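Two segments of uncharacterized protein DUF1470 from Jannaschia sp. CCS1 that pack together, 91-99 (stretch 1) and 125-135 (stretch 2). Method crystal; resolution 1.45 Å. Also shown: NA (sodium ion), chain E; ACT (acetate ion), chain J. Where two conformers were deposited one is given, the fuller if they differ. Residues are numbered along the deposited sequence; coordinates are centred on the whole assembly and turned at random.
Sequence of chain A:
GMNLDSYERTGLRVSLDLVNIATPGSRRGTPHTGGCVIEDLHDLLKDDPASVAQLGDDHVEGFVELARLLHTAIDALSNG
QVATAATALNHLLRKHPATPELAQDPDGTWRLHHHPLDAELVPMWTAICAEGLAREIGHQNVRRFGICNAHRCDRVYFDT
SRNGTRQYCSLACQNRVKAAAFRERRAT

Stretch 1 (91-99) HLLRKHPAT
Stretch 2 125-135: WTAICAEGLAR

Two helices meet here roughly antiparallel, 145° between their N-to-C directions, with axes 9.0 Å apart at closest approach. The first, residues 91-95, is the tail of a longer helix and ends in the contact; the second, residues 125-135, runs through the whole stretch with phi near -62° and psi near -43°. No hydrogen bond crosses between them. The contact is one of apolar packing and a CH-pi contact, and buries 358 Å² over both sides.

The second helix offers a low surface. Thr126, Ala127, Ala130 and Ala134 point their CA-to-CB bonds toward the first stretch, at the three- and four-residue spacing that keeps one helical face turned to a neighbour. Three of these four are alanine, so this face is low, and the larger bumps are two leucines of the first helix. Both take the m,t rotamer. Leu92 points toward the second helix: its CB lies 4.0 Å from Ala130 CB, while its CD2 reaches 3.9 Å from Thr126 CG2. Leu93 starts out sideways, but its end swings in. Its CD2 settles 3.9 Å from Ala130 CB, 3.9 Å from Glu131 N and 4.0 Å from Ala127 O, a hollow floored partly by backbone, and its CD1 comes within 4.4 Å of Ala134 CB. The methyl of Ala130 thus meets both leucines.

Glu131 adds aliphatic carbon to the wall of this hollow, its CB lying 4.2 Å from Leu93 CD2. With chi1 t and chi2 m, its end leads away and the carboxylate is held one turn on by Arg135: Arg135 NE donates to Glu131 OE2 and Arg135 NH2 to Glu131 OE1, both at 2.9 Å, two hydrogen bonds of one salt bridge. The charge is paired within its own helix, away from the leucine.

The first helix closes with His96 N hydrogen-bonded to Leu92 O at 3.0 Å, and His96 is the first residue to leave helical angles (phi -114°, psi 159°). Its CA-to-CB bond points toward the second helix, and with chi1 m and chi2 -67° a face of the ring lies over Thr126 CB, which sits 4.1 Å from the His96 ring centroid, 24° off the normal, in a CH-pi contact. His96 CD2 to Thr126 CG2, at 3.3 Å, is tight. Thr126, with chi1 m, spends its OG1 on a partner elsewhere in the structure.

Beyond the turn, Pro97 (phi -72°, psi 108°) and Ala98 (phi -118°, psi 10°) bring the chain past Ala127. Here the CA atoms come nearest, Ala98 CA to Ala127 CA at 5.4 Å. The side chains of this pair are single methyls: Ala98 CB lies 4.2 Å from Ala127 CB, and Pro97 O lies 3.4 Å from Ala127 CB.

The end of the helix and the turn together bind a sodium ion, through Leu93 O at 2.5 Å from NA, Arg94 O at 2.6 Å, His96 O at 2.3 Å and three waters. An acetate, probably from the crystallisation liquor, accepts a hydrogen bond from Thr99 OG1, 2.6 Å from ACT O.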

# COMPACT_ATOMS: atom_id res chain seq x y z
N HIS A 91 0.81 -1.70 -17.00
CA HIS A 91 1.25 -0.78 -18.02
C HIS A 91 1.03 0.67 -17.61
O HIS A 91 1.87 1.52 -17.88
CB HIS A 91 0.54 -1.06 -19.32
CG HIS A 91 0.87 -0.09 -20.40
ND1 HIS A 91 -0.03 0.85 -20.85
CD2 HIS A 91 2.00 0.10 -21.12
CE1 HIS A 91 0.54 1.57 -21.81
NE2 HIS A 91 1.77 1.13 -21.99
N LEU A 92 -0.08 0.94 -16.94
CA LEU A 92 -0.33 2.30 -16.41
C LEU A 92 0.69 2.72 -15.35
O LEU A 92 1.14 3.87 -15.34
CB LEU A 92 -1.75 2.45 -15.87
CG LEU A 92 -2.85 2.26 -16.90
CD1 LEU A 92 -4.14 2.26 -16.14
CD2 LEU A 92 -2.76 3.37 -17.96
N LEU A 93 1.07 1.77 -14.50
CA LEU A 93 2.05 2.03 -13.44
C LEU A 93 3.44 2.27 -14.03
O LEU A 93 4.21 3.08 -13.51
CB LEU A 93 2.07 0.87 -12.42
CG LEU A 93 0.76 0.82 -11.61
CD1 LEU A 93 0.59 -0.57 -10.98
CD2 LEU A 93 0.72 1.98 -10.60
N ARG A 94 3.77 1.59 -15.13
CA ARG A 94 5.02 1.85 -15.85
C ARG A 94 4.97 3.21 -16.59
O ARG A 94 5.88 4.05 -16.48
CB ARG A 94 5.30 0.75 -16.85
CG ARG A 94 5.85 -0.48 -16.18
CD ARG A 94 6.49 -1.35 -17.24
NE ARG A 94 5.45 -1.93 -18.07
CZ ARG A 94 4.78 -3.05 -17.76
NH1 ARG A 94 5.05 -3.73 -16.66
NH2 ARG A 94 3.86 -3.49 -18.57
N LYS A 95 3.87 3.47 -17.27
CA LYS A 95 3.75 4.67 -18.12
C LYS A 95 3.77 5.97 -17.34
O LYS A 95 4.32 6.96 -17.81
CB LYS A 95 2.50 4.57 -18.95
CG LYS A 95 2.22 5.74 -19.85
CD LYS A 95 1.02 5.43 -20.73
CE LYS A 95 0.79 6.53 -21.73
NZ LYS A 95 -0.29 6.15 -22.71
N HIS A 96 3.19 5.96 -16.14
CA HIS A 96 2.95 7.16 -15.35
C HIS A 96 3.78 7.14 -14.06
O HIS A 96 4.20 6.09 -13.65
CB HIS A 96 1.47 7.30 -15.08
CG HIS A 96 0.68 7.47 -16.32
ND1 HIS A 96 0.78 8.61 -17.09
CD2 HIS A 96 -0.16 6.63 -16.97
CE1 HIS A 96 -0.00 8.49 -18.15
NE2 HIS A 96 -0.59 7.30 -18.10
N PRO A 97 4.02 8.32 -13.45
CA PRO A 97 4.88 8.38 -12.26
C PRO A 97 4.21 7.78 -11.03
O PRO A 97 3.34 8.39 -10.43
CB PRO A 97 5.17 9.90 -12.11
CG PRO A 97 4.78 10.52 -13.42
CD PRO A 97 3.73 9.66 -14.00
N ALA A 98 4.72 6.61 -10.63
CA ALA A 98 4.12 5.87 -9.54
C ALA A 98 5.07 5.66 -8.34
O ALA A 98 4.70 4.95 -7.41
CB ALA A 98 3.58 4.55 -10.04
N THR A 99 6.22 6.35 -8.34
CA THR A 99 7.11 6.31 -7.20
C THR A 99 6.38 6.94 -6.02
O THR A 99 5.95 8.10 -6.09
CB THR A 99 8.38 7.13 -7.46
OG1 THR A 99 9.09 6.59 -8.59
CG2 THR A 99 9.31 7.18 -6.21
N TRP A 125 -3.26 11.12 -11.28
CA TRP A 125 -4.51 10.41 -10.98
C TRP A 125 -4.55 9.04 -11.64
O TRP A 125 -5.08 8.12 -11.04
CB TRP A 125 -5.73 11.29 -11.28
CG TRP A 125 -5.91 12.30 -10.19
CD1 TRP A 125 -5.57 13.59 -10.21
CD2 TRP A 125 -6.34 11.99 -8.86
NE1 TRP A 125 -5.81 14.16 -8.96
CE2 TRP A 125 -6.27 13.19 -8.11
CE3 TRP A 125 -6.78 10.83 -8.23
CZ2 TRP A 125 -6.62 13.25 -6.75
CZ3 TRP A 125 -7.12 10.90 -6.89
CH2 TRP A 125 -7.04 12.08 -6.18
N THR A 126 -3.90 8.88 -12.78
CA THR A 126 -3.75 7.57 -13.39
C THR A 126 -2.97 6.65 -12.48
O THR A 126 -3.39 5.50 -12.24
CB THR A 126 -3.09 7.66 -14.77
OG1 THR A 126 -3.90 8.49 -15.61
CG2 THR A 126 -2.98 6.27 -15.39
N ALA A 127 -1.85 7.10 -11.93
CA ALA A 127 -1.07 6.29 -11.01
C ALA A 127 -1.80 5.96 -9.74
O ALA A 127 -1.71 4.83 -9.24
CB ALA A 127 0.27 7.02 -10.69
N ILE A 128 -2.49 6.95 -9.18
CA ILE A 128 -3.23 6.74 -7.93
C ILE A 128 -4.31 5.70 -8.13
O ILE A 128 -4.48 4.77 -7.32
CB ILE A 128 -3.85 8.05 -7.45
CG1 ILE A 128 -2.73 9.02 -6.97
CG2 ILE A 128 -4.80 7.83 -6.25
CD1 ILE A 128 -3.22 10.45 -6.71
N CYS A 129 -5.06 5.86 -9.20
CA CYS A 129 -6.17 4.94 -9.48
C CYS A 129 -5.66 3.55 -9.78
O CYS A 129 -6.20 2.56 -9.26
CB CYS A 129 -7.03 5.46 -10.62
SG CYS A 129 -8.02 6.92 -10.18
N ALA A 130 -4.61 3.46 -10.59
CA ALA A 130 -4.07 2.15 -10.94
C ALA A 130 -3.55 1.39 -9.73
O ALA A 130 -3.78 0.22 -9.56
CB ALA A 130 -2.94 2.23 -12.04
N GLU A 131 -2.79 2.10 -8.88
CA GLU A 131 -2.27 1.46 -7.65
C GLU A 131 -3.44 1.01 -6.76
O GLU A 131 -3.41 -0.04 -6.13
CB GLU A 131 -1.28 2.33 -6.88
CG GLU A 131 -0.64 1.62 -5.66
CD GLU A 131 -1.51 1.58 -4.40
OE1 GLU A 131 -2.42 2.43 -4.24
OE2 GLU A 131 -1.24 0.68 -3.55
N GLY A 132 -4.48 1.83 -6.68
CA GLY A 132 -5.61 1.51 -5.80
C GLY A 132 -6.31 0.23 -6.23
O GLY A 132 -6.62 -0.66 -5.41
N LEU A 133 -6.53 0.11 -7.53
CA LEU A 133 -7.12 -1.14 -8.05
C LEU A 133 -6.17 -2.31 -7.90
O LEU A 133 -6.56 -3.41 -7.49
CB LEU A 133 -7.57 -1.00 -9.49
CG LEU A 133 -8.68 -0.01 -9.71
CD1 LEU A 133 -8.97 0.07 -11.21
CD2 LEU A 133 -9.93 -0.30 -8.91
N ALA A 134 -4.90 -2.09 -8.23
CA ALA A 134 -3.88 -3.14 -8.09
C ALA A 134 -3.80 -3.68 -6.66
O ALA A 134 -3.63 -4.88 -6.43
CB ALA A 134 -2.49 -2.67 -8.59
N ARG A 135 -3.87 -2.77 -5.70
CA ARG A 135 -3.77 -3.15 -4.30
C ARG A 135 -4.88 -4.09 -3.89
O ARG A 135 -4.71 -5.04 -3.14
CB ARG A 135 -3.71 -1.91 -3.42
CG ARG A 135 -3.30 -2.24 -2.01
CD ARG A 135 -3.53 -1.14 -1.04
NE ARG A 135 -3.28 0.19 -1.55
CZ ARG A 135 -3.90 1.26 -1.09
NH1 ARG A 135 -4.72 1.19 -0.08
NH2 ARG A 135 -3.68 2.43 -1.65
NA NA E . 6.04 4.68 -13.95
C ACT J . 8.51 8.33 -11.55
O ACT J . 8.06 7.40 -10.85
OXT ACT J . 8.29 8.25 -12.80
CH3 ACT J . 9.26 9.46 -10.92
O HOH W 1 6.84 5.00 -11.80
O HOH W 2 8.00 3.09 -14.15
O HOH W 3 7.34 6.50 -14.67